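Local coordinates for putative capsular polysaccharide biosynthesis protein (Streptococcus pneumoniae serotype 4, PDB 6EWJ) that binds pyridoxal phosphate and probably acts as a sugar aminotransferase of the DegT/DnrJ/EryC1 family in pneumococcal teichoic acid biosynthesis, at residues 28-33 with 39-44; 104-109 with 363-368; 156-161 with 169-174; 215-220 with 226-231; 285-290 with 389-394. All coordinates share one frame; numbering follows the deposited sequence.

Contact 1. Residues 28-33 with 39-44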
# COMPACT_ATOMS: atom_id res chain seq x y z
N VAL A 28 12.76 17.70 0.56
CA VAL A 28 13.32 18.39 -0.61
C VAL A 28 14.61 17.75 -1.12
O VAL A 28 14.77 17.55 -2.33
CB VAL A 28 13.54 19.86 -0.33
N ASP A 29 15.49 17.39 -0.19
CA ASP A 29 16.74 16.69 -0.50
C ASP A 29 16.49 15.37 -1.25
O ASP A 29 17.13 15.08 -2.26
CB ASP A 29 17.55 16.42 0.77
CG ASP A 29 18.73 15.54 0.53
OD1 ASP A 29 18.65 14.32 0.65
OD2 ASP A 29 19.76 16.08 0.18
N THR A 30 15.54 14.59 -0.76
CA THR A 30 15.12 13.38 -1.45
C THR A 30 14.59 13.66 -2.88
O THR A 30 14.93 12.94 -3.84
CB THR A 30 14.10 12.60 -0.60
OG1 THR A 30 14.80 11.71 0.25
CG2 THR A 30 13.16 11.71 -1.48
N LEU A 31 13.72 14.67 -3.00
CA LEU A 31 13.15 15.03 -4.31
C LEU A 31 14.15 15.53 -5.35
O LEU A 31 13.83 15.56 -6.56
CB LEU A 31 12.04 16.06 -4.15
CG LEU A 31 10.77 15.48 -3.44
CD1 LEU A 31 9.74 16.57 -3.24
CD2 LEU A 31 10.16 14.31 -4.20
N ARG A 32 15.34 15.95 -4.88
CA ARG A 32 16.45 16.29 -5.76
C ARG A 32 17.40 15.13 -6.04
O ARG A 32 18.31 15.27 -6.85
CB ARG A 32 17.30 17.42 -5.14
CG ARG A 32 16.58 18.74 -5.11
CD ARG A 32 17.49 19.90 -4.77
NE ARG A 32 16.68 21.00 -4.24
CZ ARG A 32 16.36 21.19 -2.96
NH1 ARG A 32 16.78 20.34 -1.99
NH2 ARG A 32 15.64 22.26 -2.63
N SER A 33 17.18 14.00 -5.36
CA SER A 33 18.06 12.85 -5.48
C SER A 33 17.59 11.91 -6.59
O SER A 33 16.55 12.09 -7.19
CB SER A 33 18.11 12.09 -4.14
OG SER A 33 17.00 11.23 -4.03
N GLY A 39 14.55 3.76 -1.07
CA GLY A 39 15.97 4.00 -1.37
C GLY A 39 16.82 4.03 -0.11
O GLY A 39 16.45 3.38 0.90
N PRO A 40 17.98 4.71 -0.17
CA PRO A 40 18.92 4.70 0.98
C PRO A 40 18.35 5.29 2.26
O PRO A 40 18.64 4.77 3.32
CB PRO A 40 20.13 5.52 0.50
CG PRO A 40 19.87 5.89 -0.91
CD PRO A 40 18.46 5.52 -1.30
N LYS A 41 17.51 6.32 2.15
CA LYS A 41 16.88 6.90 3.34
C LYS A 41 15.96 5.93 4.06
O LYS A 41 15.93 5.89 5.29
CB LYS A 41 16.15 8.22 3.02
CG LYS A 41 17.11 9.32 2.56
CD LYS A 41 16.47 10.68 2.75
CE LYS A 41 17.12 11.86 2.03
NZ LYS A 41 18.58 11.74 1.99
N THR A 42 15.21 5.14 3.30
CA THR A 42 14.37 4.08 3.91
C THR A 42 15.22 3.04 4.68
O THR A 42 14.90 2.72 5.80
CB THR A 42 13.39 3.45 2.89
OG1 THR A 42 12.49 4.46 2.43
CG2 THR A 42 12.57 2.32 3.52
N LYS A 43 16.33 2.61 4.10
CA LYS A 43 17.25 1.67 4.76
C LYS A 43 17.86 2.33 6.01
O LYS A 43 17.93 1.70 7.05
CB LYS A 43 18.33 1.13 3.79
CG LYS A 43 17.79 0.53 2.48
CD LYS A 43 16.51 -0.30 2.63
CE LYS A 43 16.10 -1.02 1.35
NZ LYS A 43 14.76 -1.69 1.38
N GLU A 44 18.22 3.60 5.93
CA GLU A 44 18.81 4.31 7.08
C GLU A 44 17.73 4.45 8.17
O GLU A 44 18.04 4.27 9.33
CB GLU A 44 19.38 5.67 6.67
CG GLU A 44 20.01 6.52 7.77
CD GLU A 44 21.30 5.95 8.38
OE1 GLU A 44 21.80 4.89 7.95
OE2 GLU A 44 21.80 6.56 9.35

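Contact 2. Residues 104-109 with 363-368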
# COMPACT_ATOMS: atom_id res chain seq x y z
N PRO A 104 -11.06 -14.28 13.43
CA PRO A 104 -10.81 -13.49 14.66
C PRO A 104 -11.52 -14.11 15.86
O PRO A 104 -12.62 -14.64 15.70
CB PRO A 104 -11.43 -12.14 14.35
CG PRO A 104 -11.63 -12.13 12.84
CD PRO A 104 -11.88 -13.54 12.46
N VAL A 105 -10.86 -14.08 17.02
CA VAL A 105 -11.45 -14.46 18.28
C VAL A 105 -11.25 -13.27 19.24
O VAL A 105 -10.12 -12.92 19.56
CB VAL A 105 -10.76 -15.70 18.89
CG1 VAL A 105 -11.35 -16.02 20.24
CG2 VAL A 105 -10.89 -16.89 17.97
N MET A 106 -12.34 -12.66 19.68
CA MET A 106 -12.28 -11.47 20.51
C MET A 106 -12.34 -11.87 21.97
O MET A 106 -13.00 -12.87 22.31
CB MET A 106 -13.44 -10.53 20.16
CG MET A 106 -13.39 -10.02 18.73
SD MET A 106 -14.64 -8.75 18.44
CE MET A 106 -14.55 -8.77 16.65
N VAL A 107 -11.64 -11.11 22.79
CA VAL A 107 -11.59 -11.35 24.24
C VAL A 107 -11.95 -10.06 24.96
O VAL A 107 -11.47 -8.99 24.59
CB VAL A 107 -10.20 -11.84 24.68
CG1 VAL A 107 -10.16 -12.05 26.18
CG2 VAL A 107 -9.86 -13.15 23.99
N ASP A 108 -12.79 -10.17 26.00
CA ASP A 108 -13.23 -9.02 26.75
C ASP A 108 -12.08 -8.45 27.57
O ASP A 108 -11.06 -9.13 27.79
CB ASP A 108 -14.43 -9.34 27.68
CG ASP A 108 -15.27 -8.12 28.00
OD1 ASP A 108 -15.03 -7.03 27.42
OD2 ASP A 108 -16.21 -8.25 28.81
N ILE A 109 -12.25 -7.22 28.01
CA ILE A 109 -11.20 -6.52 28.69
C ILE A 109 -11.48 -6.52 30.19
O ILE A 109 -12.45 -7.12 30.65
CB ILE A 109 -11.01 -5.11 28.09
CG1 ILE A 109 -12.24 -4.22 28.32
CG2 ILE A 109 -10.68 -5.22 26.60
CD1 ILE A 109 -11.96 -2.74 28.19
N LEU A 363 -20.11 -10.65 11.07
CA LEU A 363 -19.37 -11.91 11.30
C LEU A 363 -19.78 -12.66 12.57
O LEU A 363 -19.10 -13.58 12.99
CB LEU A 363 -17.88 -11.60 11.30
CG LEU A 363 -17.34 -11.05 9.98
CD1 LEU A 363 -15.89 -10.58 10.17
CD2 LEU A 363 -17.43 -12.05 8.82
N GLY A 364 -20.89 -12.27 13.19
CA GLY A 364 -21.43 -12.98 14.32
C GLY A 364 -20.99 -12.49 15.69
O GLY A 364 -21.38 -13.07 16.69
N PHE A 365 -20.19 -11.42 15.77
CA PHE A 365 -19.77 -10.91 17.08
C PHE A 365 -20.85 -10.08 17.75
O PHE A 365 -21.53 -9.28 17.11
CB PHE A 365 -18.47 -10.14 16.96
CG PHE A 365 -17.33 -10.99 16.52
CD1 PHE A 365 -16.63 -11.77 17.44
CD2 PHE A 365 -17.01 -11.09 15.18
CE1 PHE A 365 -15.58 -12.57 16.99
CE2 PHE A 365 -16.01 -11.93 14.74
CZ PHE A 365 -15.29 -12.67 15.63
N ASP A 366 -21.03 -10.30 19.04
CA ASP A 366 -22.20 -9.78 19.78
C ASP A 366 -21.72 -9.01 21.02
O ASP A 366 -21.04 -9.58 21.86
CB ASP A 366 -23.11 -10.95 20.15
CG ASP A 366 -24.38 -10.52 20.84
OD1 ASP A 366 -24.49 -9.40 21.38
OD2 ASP A 366 -25.29 -11.37 20.86
N MET A 367 -22.07 -7.73 21.08
CA MET A 367 -21.66 -6.82 22.14
C MET A 367 -21.97 -7.32 23.54
O MET A 367 -21.17 -7.07 24.47
CB MET A 367 -22.30 -5.42 21.96
CG MET A 367 -21.66 -4.33 22.84
SD MET A 367 -19.93 -3.87 22.37
CE MET A 367 -18.94 -4.90 23.46
N THR A 368 -23.08 -8.06 23.68
CA THR A 368 -23.47 -8.60 25.00
C THR A 368 -22.45 -9.61 25.56
O THR A 368 -22.45 -9.88 26.75
CB THR A 368 -24.89 -9.24 24.99
OG1 THR A 368 -24.92 -10.39 24.11
CG2 THR A 368 -25.96 -8.23 24.53

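Contact 3. Residues 156-161 with 169-174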
# COMPACT_ATOMS: atom_id res chain seq x y z
N ASP A 156 0.79 -26.96 24.89
CA ASP A 156 0.29 -28.26 24.40
C ASP A 156 -0.93 -28.19 23.47
O ASP A 156 -1.20 -29.16 22.75
CB ASP A 156 0.01 -29.21 25.56
CG ASP A 156 1.26 -29.59 26.34
OD1 ASP A 156 2.39 -29.33 25.87
OD2 ASP A 156 1.11 -30.16 27.45
N PHE A 157 -1.67 -27.08 23.48
CA PHE A 157 -2.73 -26.84 22.49
C PHE A 157 -2.16 -26.54 21.09
O PHE A 157 -2.86 -26.68 20.10
CB PHE A 157 -3.64 -25.67 22.90
CG PHE A 157 -4.69 -26.03 23.93
CD1 PHE A 157 -4.34 -26.48 25.20
CD2 PHE A 157 -6.05 -25.89 23.63
CE1 PHE A 157 -5.32 -26.80 26.13
CE2 PHE A 157 -7.03 -26.18 24.57
CZ PHE A 157 -6.66 -26.65 25.82
N PHE A 158 -0.90 -26.12 21.00
CA PHE A 158 -0.34 -25.63 19.74
C PHE A 158 0.10 -26.76 18.82
O PHE A 158 0.71 -27.71 19.25
CB PHE A 158 0.85 -24.72 20.00
CG PHE A 158 1.27 -23.94 18.81
CD1 PHE A 158 0.57 -22.79 18.43
CD2 PHE A 158 2.38 -24.32 18.06
CE1 PHE A 158 0.96 -22.06 17.33
CE2 PHE A 158 2.77 -23.58 16.96
CZ PHE A 158 2.06 -22.45 16.60
N THR A 159 -0.20 -26.61 17.53
CA THR A 159 0.28 -27.52 16.50
C THR A 159 0.75 -26.65 15.35
O THR A 159 -0.06 -26.08 14.63
CB THR A 159 -0.80 -28.50 16.03
OG1 THR A 159 -1.06 -29.46 17.06
CG2 THR A 159 -0.37 -29.26 14.75
N ALA A 160 2.07 -26.56 15.20
CA ALA A 160 2.66 -25.78 14.12
C ALA A 160 2.17 -26.26 12.74
O ALA A 160 2.00 -27.46 12.53
CB ALA A 160 4.18 -25.86 14.22
N SER A 161 1.92 -25.33 11.81
CA SER A 161 1.64 -25.69 10.40
C SER A 161 2.27 -24.72 9.40
O SER A 161 1.71 -24.44 8.36
CB SER A 161 0.12 -25.79 10.17
OG SER A 161 -0.51 -24.55 10.38
N ASN A 169 7.09 -22.81 18.02
CA ASN A 169 6.35 -23.88 18.61
C ASN A 169 5.34 -23.57 19.73
O ASN A 169 5.03 -24.41 20.58
CB ASN A 169 7.22 -25.11 18.96
CG ASN A 169 6.53 -26.40 18.52
OD1 ASN A 169 6.01 -27.17 19.34
ND2 ASN A 169 6.43 -26.59 17.21
N ARG A 170 4.80 -22.36 19.65
CA ARG A 170 3.78 -21.87 20.54
C ARG A 170 3.01 -20.75 19.83
O ARG A 170 3.37 -20.36 18.70
CB ARG A 170 4.44 -21.36 21.83
CG ARG A 170 5.56 -20.32 21.64
CD ARG A 170 5.75 -19.49 22.92
NE ARG A 170 6.88 -18.55 22.84
CZ ARG A 170 6.83 -17.33 22.30
NH1 ARG A 170 5.71 -16.88 21.73
NH2 ARG A 170 7.91 -16.56 22.30
N ILE A 171 2.00 -20.22 20.49
CA ILE A 171 1.29 -19.02 20.03
C ILE A 171 2.29 -17.88 19.93
O ILE A 171 3.08 -17.66 20.85
CB ILE A 171 0.13 -18.65 20.98
CG1 ILE A 171 -0.99 -19.69 20.90
CG2 ILE A 171 -0.47 -17.29 20.60
CD1 ILE A 171 -1.97 -19.68 22.04
N VAL A 172 2.25 -17.14 18.83
CA VAL A 172 3.14 -16.02 18.60
C VAL A 172 2.41 -14.76 19.07
O VAL A 172 1.19 -14.58 18.77
CB VAL A 172 3.57 -15.94 17.11
CG1 VAL A 172 4.35 -14.65 16.83
CG2 VAL A 172 4.41 -17.16 16.72
N ILE A 173 3.13 -13.89 19.79
CA ILE A 173 2.53 -12.68 20.31
C ILE A 173 2.99 -11.51 19.51
O ILE A 173 4.17 -11.23 19.48
CB ILE A 173 2.83 -12.45 21.80
CG1 ILE A 173 2.36 -13.65 22.61
CG2 ILE A 173 2.11 -11.19 22.26
CD1 ILE A 173 2.65 -13.56 24.09
N VAL A 174 2.03 -10.83 18.86
CA VAL A 174 2.30 -9.74 17.95
C VAL A 174 1.71 -8.48 18.53
O VAL A 174 0.48 -8.32 18.58
CB VAL A 174 1.68 -9.99 16.58
CG1 VAL A 174 1.87 -8.78 15.67
CG2 VAL A 174 2.25 -11.27 15.98

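Contact 4. Residues 215-220 with 226-231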
# COMPACT_ATOMS: atom_id res chain seq x y z
N ALA A 215 7.24 -2.99 10.63
CA ALA A 215 7.29 -4.29 11.31
C ALA A 215 8.69 -4.54 11.84
O ALA A 215 9.70 -4.34 11.15
CB ALA A 215 6.95 -5.41 10.36
N THR A 216 8.75 -5.04 13.05
CA THR A 216 9.98 -5.54 13.60
C THR A 216 9.69 -6.76 14.49
O THR A 216 8.53 -7.16 14.67
CB THR A 216 10.74 -4.42 14.35
OG1 THR A 216 12.09 -4.84 14.64
CG2 THR A 216 10.01 -4.02 15.65
N TRP A 217 10.77 -7.33 15.04
CA TRP A 217 10.69 -8.53 15.84
C TRP A 217 11.81 -8.51 16.86
O TRP A 217 12.90 -8.01 16.59
CB TRP A 217 10.76 -9.81 14.99
CG TRP A 217 11.97 -9.91 14.10
CD1 TRP A 217 13.19 -10.51 14.41
CD2 TRP A 217 12.08 -9.43 12.78
NE1 TRP A 217 14.05 -10.40 13.33
CE2 TRP A 217 13.38 -9.75 12.32
CE3 TRP A 217 11.21 -8.72 11.93
CZ2 TRP A 217 13.81 -9.39 11.05
CZ3 TRP A 217 11.66 -8.36 10.65
CH2 TRP A 217 12.94 -8.70 10.23
N LYS A 218 11.55 -9.09 18.02
CA LYS A 218 12.60 -9.14 19.01
C LYS A 218 13.63 -10.23 18.65
O LYS A 218 13.31 -11.23 18.02
CB LYS A 218 12.02 -9.27 20.42
CG LYS A 218 11.62 -10.66 20.86
CD LYS A 218 11.05 -10.54 22.28
CE LYS A 218 10.69 -11.90 22.84
NZ LYS A 218 9.97 -11.68 24.13
N ALA A 219 14.88 -9.99 19.05
CA ALA A 219 15.95 -10.96 18.83
C ALA A 219 15.51 -12.31 19.39
O ALA A 219 15.04 -12.40 20.50
CB ALA A 219 17.25 -10.49 19.49
N ASN A 220 15.71 -13.35 18.60
CA ASN A 220 15.39 -14.70 19.00
C ASN A 220 16.33 -15.63 18.24
O ASN A 220 16.43 -15.54 17.01
CB ASN A 220 13.92 -15.00 18.68
CG ASN A 220 13.44 -16.30 19.30
OD1 ASN A 220 14.15 -17.32 19.26
ND2 ASN A 220 12.24 -16.28 19.88
N GLU A 226 18.39 -11.64 8.83
CA GLU A 226 18.50 -11.27 7.40
C GLU A 226 17.49 -12.01 6.56
O GLU A 226 16.89 -11.42 5.64
CB GLU A 226 19.92 -11.49 6.85
CG GLU A 226 20.96 -10.50 7.34
CD GLU A 226 20.66 -9.05 6.97
OE1 GLU A 226 20.06 -8.76 5.92
OE2 GLU A 226 21.03 -8.16 7.76
N GLU A 227 17.30 -13.31 6.84
CA GLU A 227 16.31 -14.14 6.12
C GLU A 227 14.89 -13.59 6.37
O GLU A 227 14.09 -13.48 5.44
CB GLU A 227 16.42 -15.62 6.55
CG GLU A 227 15.41 -16.60 5.96
CD GLU A 227 15.52 -18.00 6.56
OE1 GLU A 227 16.57 -18.34 7.17
OE2 GLU A 227 14.56 -18.80 6.43
N MET A 228 14.60 -13.25 7.62
CA MET A 228 13.27 -12.75 8.00
C MET A 228 13.02 -11.40 7.33
O MET A 228 11.95 -11.13 6.82
CB MET A 228 13.15 -12.60 9.52
CG MET A 228 11.83 -12.07 10.01
SD MET A 228 10.40 -13.16 9.70
CE MET A 228 10.56 -14.37 10.99
N TYR A 229 14.04 -10.55 7.36
CA TYR A 229 13.99 -9.24 6.72
C TYR A 229 13.71 -9.43 5.25
O TYR A 229 12.82 -8.78 4.72
CB TYR A 229 15.31 -8.48 6.88
CG TYR A 229 15.36 -7.11 6.21
CD1 TYR A 229 14.78 -5.99 6.81
CD2 TYR A 229 15.97 -6.94 4.98
CE1 TYR A 229 14.83 -4.75 6.22
CE2 TYR A 229 16.02 -5.69 4.37
CZ TYR A 229 15.46 -4.60 5.00
OH TYR A 229 15.47 -3.36 4.41
N LYS A 230 14.46 -10.30 4.60
CA LYS A 230 14.26 -10.57 3.16
C LYS A 230 12.82 -11.08 2.80
O LYS A 230 12.23 -10.66 1.78
CB LYS A 230 15.34 -11.53 2.66
CG LYS A 230 15.32 -11.79 1.18
CD LYS A 230 16.56 -12.56 0.68
CE LYS A 230 16.25 -13.07 -0.78
NZ LYS A 230 16.07 -11.96 -1.77
N GLU A 231 12.22 -11.89 3.66
CA GLU A 231 10.83 -12.38 3.45
C GLU A 231 9.79 -11.26 3.49
O GLU A 231 8.83 -11.24 2.69
CB GLU A 231 10.45 -13.48 4.46
CG GLU A 231 10.99 -14.85 4.06
CD GLU A 231 10.74 -15.99 5.06
OE1 GLU A 231 9.67 -16.02 5.68
OE2 GLU A 231 11.64 -16.85 5.21

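Contact 5. Residues 285-290 with 389-394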
# COMPACT_ATOMS: atom_id res chain seq x y z
N LEU A 285 8.47 13.56 22.83
CA LEU A 285 8.09 12.73 23.94
C LEU A 285 8.09 13.53 25.25
O LEU A 285 7.21 13.33 26.07
CB LEU A 285 9.01 11.51 24.03
CG LEU A 285 8.85 10.42 22.97
CD1 LEU A 285 9.75 9.24 23.32
CD2 LEU A 285 7.41 9.95 22.86
N GLN A 286 9.09 14.40 25.44
CA GLN A 286 9.20 15.21 26.67
C GLN A 286 8.03 16.18 26.77
O GLN A 286 7.37 16.24 27.81
CB GLN A 286 10.55 15.96 26.72
CG GLN A 286 10.75 16.79 28.00
CD GLN A 286 10.68 15.96 29.27
OE1 GLN A 286 11.32 14.91 29.37
NE2 GLN A 286 9.86 16.39 30.23
N ARG A 287 7.73 16.89 25.68
CA ARG A 287 6.56 17.78 25.65
C ARG A 287 5.26 17.03 25.97
O ARG A 287 4.45 17.53 26.77
CB ARG A 287 6.42 18.49 24.30
CG ARG A 287 5.26 19.49 24.22
CD ARG A 287 5.31 20.58 25.27
NE ARG A 287 4.09 21.39 25.22
CZ ARG A 287 3.51 22.00 26.26
NH1 ARG A 287 4.04 21.97 27.49
NH2 ARG A 287 2.39 22.71 26.07
N ARG A 288 5.08 15.83 25.44
CA ARG A 288 3.86 15.05 25.74
C ARG A 288 3.77 14.68 27.24
O ARG A 288 2.68 14.69 27.85
CB ARG A 288 3.79 13.79 24.89
CG ARG A 288 3.60 14.11 23.44
CD ARG A 288 3.58 12.88 22.53
NE ARG A 288 3.01 13.26 21.23
CZ ARG A 288 1.72 13.15 20.87
NH1 ARG A 288 0.79 12.64 21.68
NH2 ARG A 288 1.36 13.53 19.66
N LYS A 289 4.92 14.35 27.82
CA LYS A 289 5.02 14.09 29.26
C LYS A 289 4.51 15.28 30.07
O LYS A 289 3.67 15.13 30.96
CB LYS A 289 6.46 13.72 29.63
CG LYS A 289 6.60 13.41 31.11
CD LYS A 289 8.06 13.29 31.54
CE LYS A 289 8.22 12.12 32.53
NZ LYS A 289 9.66 11.71 32.69
N ASP A 290 5.04 16.46 29.75
CA ASP A 290 4.66 17.71 30.42
C ASP A 290 3.16 18.02 30.29
O ASP A 290 2.57 18.51 31.25
CB ASP A 290 5.45 18.88 29.87
CG ASP A 290 6.95 18.78 30.13
OD1 ASP A 290 7.43 17.90 30.88
OD2 ASP A 290 7.67 19.59 29.51
N LEU A 389 -0.25 21.79 21.23
CA LEU A 389 -0.99 22.34 22.38
C LEU A 389 -0.13 23.30 23.21
O LEU A 389 0.96 22.94 23.63
CB LEU A 389 -1.46 21.22 23.32
CG LEU A 389 -2.59 20.31 22.88
CD1 LEU A 389 -2.76 19.19 23.90
CD2 LEU A 389 -3.89 21.08 22.72
N SER A 390 -0.63 24.50 23.45
CA SER A 390 -0.03 25.39 24.43
C SER A 390 -0.47 25.00 25.86
O SER A 390 -1.54 24.40 26.05
CB SER A 390 -0.45 26.83 24.16
OG SER A 390 -1.85 26.99 24.40
N ASP A 391 0.32 25.40 26.85
CA ASP A 391 -0.09 25.27 28.25
C ASP A 391 -1.45 25.94 28.54
O ASP A 391 -2.26 25.37 29.26
CB ASP A 391 1.02 25.78 29.17
CG ASP A 391 2.25 24.88 29.16
OD1 ASP A 391 2.15 23.71 28.71
OD2 ASP A 391 3.33 25.32 29.56
N GLU A 392 -1.70 27.11 27.96
CA GLU A 392 -2.96 27.85 28.15
C GLU A 392 -4.16 27.05 27.64
O GLU A 392 -5.21 27.01 28.26
CB GLU A 392 -2.90 29.22 27.45
CG GLU A 392 -1.93 30.23 28.06
CD GLU A 392 -0.46 30.09 27.61
OE1 GLU A 392 -0.06 29.13 26.89
OE2 GLU A 392 0.33 30.98 28.02
N GLU A 393 -3.99 26.40 26.49
CA GLU A 393 -5.02 25.51 25.94
C GLU A 393 -5.29 24.30 26.84
O GLU A 393 -6.45 23.96 27.09
CB GLU A 393 -4.62 25.06 24.54
CG GLU A 393 -4.73 26.18 23.52
CD GLU A 393 -4.14 25.83 22.16
OE1 GLU A 393 -3.31 24.91 22.04
OE2 GLU A 393 -4.55 26.48 21.20
N VAL A 394 -4.23 23.68 27.34
CA VAL A 394 -4.36 22.55 28.26
C VAL A 394 -5.15 22.99 29.52
O VAL A 394 -6.09 22.31 29.94
CB VAL A 394 -3.00 21.91 28.63
CG1 VAL A 394 -3.19 20.78 29.65
CG2 VAL A 394 -2.28 21.34 27.42
O HOH W 1 3.10 22.21 22.71

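Contact 1. Residues 28-33 with 39-44
Asp29 and Lys41 meet because their torsions aim them at one another: the aspartate carries CG trans to its own backbone N (chi1 172°), while the lysine runs out nearly straight from its helix and then turns at the last bond (chi4 -36°). That final bend swings the ammonium onto the carboxylate, and Lys41 NZ donates to Asp29 OD1 at 2.9 Å in a salt bridge, approaching nearly in line with the C-O bond. The side chains of Asp29 and Lys41 run at a slant to each other. Thr30, one residue on, touches the shaft of the same lysine: its OG1 lies against Lys41 CD at 3.2 Å, while its still nearer approach to Lys41 CE is too short to be relied on. Thr30 OG1 hydrogen-bonds with Ser272 OG, and the Lys41 methylenes run past the threonine side chain in the opposite direction. Ser33 OG donates to Thr30 O at 2.7 Å, and Thr30 O also accepts from Ser33 N. The contact thus joins helix 21-31 to the first turn of helix 40-53 across a short loop. Helix 268-299 packs against both, with Asp268 receiving Lys41 N and Thr42 N, and Ile24 of the second subunit covers Leu31.

Contact 2. Residues 104-109 with 363-368
Strand 103-107, the outermost strand of the seven-stranded mixed sheet at this side of the chain, is covered here by the loop that links helix 358-361 to helix 371-378. The loop starts with a Schellman motif, in which Gly364 has positive phi as the C-prime residue, and the next residue, Phe365, turns its ring onto the strand. Met106 reaches over one face of that ring. Its methyl CE stands 3.6 Å from the Phe365 ring centroid, only 12° off the normal, a CH-pi contact directly above the middle of the ring. The sulfur is displaced toward the rim: Met106 SD is 4.2 Å from the same centroid, 30° off the normal, a Met-aromatic contact. An extended chain beyond CG (chi3 -166°) carries the thioether obliquely across the ring face, with Met106 CG also 3.8 Å from Phe365 CE1. At the ring edge, in its plane, Pro104 O faces Phe365 CZ at 3.3 Å, and Pro104 CB adds apolar packing at 4.1 Å from the same CZ. Farther along the loop, Asp366 OD1 accepts from Thr368 N at 3.0 Å in an Asx turn. Helix 92-99 packs against Pro104, and Leu354 against Met106. A loop is thus packed by a Met-aromatic contact on the edge strand of the large mixed sheet of the fold type I PLP-dependent aminotransferases.

Contact 3. Residues 156-161 with 169-174
Phe158 makes most of this contact by lying against the backbone of residues 169-171. The ring-to-peptide contacts come first: Arg170 O stands 3.2 Å from Phe158 CZ, over one face but displaced toward the rim. The peptides before and after Arg170 also touch the ring: Asn169 C is 3.5 Å from Phe158 CD2, and Ile171 N is 3.6 Å from Phe158 CD1, both obliquely. With CG trans to the backbone N (chi1 -167°), the ring extends from the loop onto this run of peptide. Apolar packing is lighter, Phe158 CD1 coming within 4.3 Å of Ile171 CG1. Separately, Ala160 CB makes a van der Waals contact with the amide nitrogen ND2 of Asn169 at 3.8 Å. Within 169-174, Arg170 NH1 donates to Ile171 O at 2.9 Å, the oxygen lying in the guanidinium plane. The same NH1 forms a salt bridge with Asp195, which also accepts from Ile173 N, so the arginine is anchored on the strand side. Lys130 of strand 129-132 makes a cation-pi contact with the Phe158 ring. The contact brings together the loop before helix 163-168 and the residues after it that lead into strand 172-177. Chemically, it is aromatic carbon against peptide, and probably at some cost, since Asn169 O is buried here with no partner in the model.

Contact 4. Residues 215-220 with 226-231
A methylene, rather than the sulfur, of Met228 sits closest over the Trp217 indole: Met228 CG is 3.4 Å from the centroid of the six-membered ring, 9° off its normal. The contact joins the end of strand 213-217, next to the outermost strand 58-61 in the mixed sheet of the fold type I aminotransferase family, to helix 225-236 just after it. A bend at chi2 of the methionine (65°) sets SD 5.0 Å from the centroid of the Trp217 six-membered ring, a longer Met-aromatic contact, and the further bend at chi3 only directs the methyl CE. Trp217 holds its own side chain in the crowded position between backbone N and carbonyl carbon (chi1 56°), which sends the indole out from the strand toward the helix. The two side chains slide past each other in opposite directions, with Met228 CB adding a contact 3.6 Å from Trp217 CZ2. The indole nitrogen is fixed by Asp225 OD1, at the start of the same helix, and this bond would limit rotation of the ring. Helix 64-74 touches Met228 through Val74, and Trp164 packs on it too, while Val59 of the adjoining strand lies against Trp217. Tyr229 turns its phenol away to Glu46 and offers mainly backbone and its first carbon: Tyr229 N is 3.6 Å from Trp217 CH2, and Tyr229 CB is 4.1 Å from that same CH2.

Contact 5. Residues 285-290 with 389-394
Arg287 grips Asp391 end-on through two nitrogens that share one oxygen: NH1 and NH2 each donate to Asp391 OD1 at 2.8 Å, forming the salt bridge. The oxygen lies in the guanidinium plane, but the carboxylate is turned 56° against it; NH1 comes in on the syn side while NH2 arrives from above the carboxylate plane. A third bond uses the other hydrogen of NH2, which reaches Leu389 O at 2.8 Å and is nearly straight (169°). A water accepts from Arg287 NE at 2.8 Å; its approach to Leu389 O is too short to be trusted. The arginine gets there with CG trans to its backbone N and a bend at chi2 (57°), carrying its planar end across to residues 389-391. With three of its nitrogens engaged, the guanidinium is held against rotation. Farther out, the buried Leu389 packs on Tyr295 of helix 268-299, and Val394 rests on Ile291, Arg294 and Tyr295. Ser390 is the N-cap just before helix 391-409: Glu393 N donates to Ser390 OG at 3.0 Å, and Ser390 N returns to Glu393 OE1. This reciprocal pair is a capping box, with the arginine of helix 268-299 docked at the helix start.

Overall arrangement
Contacts 2, 3 and 4 all reach the seven-stranded sheet. Contacts 3 and 4 lie nearest within that group, 18 Å between centres and about 5 Å between nearest atoms, while contact 2 is 22 Å from contact 3. Contact 1 touches contact 4, Lys43 NZ packing 3.5 Å from Tyr229 OH, and also meets helix 268-299, on which contact 5 lies farther along. Contacts 1 and 2 stand on opposite sides of the chain centre, their centres 44 Å apart; contact 5 is likewise across it from contacts 3 and 4, at 43 and 36 Å. The Met106 side chain in contact 2 is about 11 Å from that of Tyr351, which binds pyridoxal phosphate, a cofactor not bound in this model; the other contacts lie away from that site.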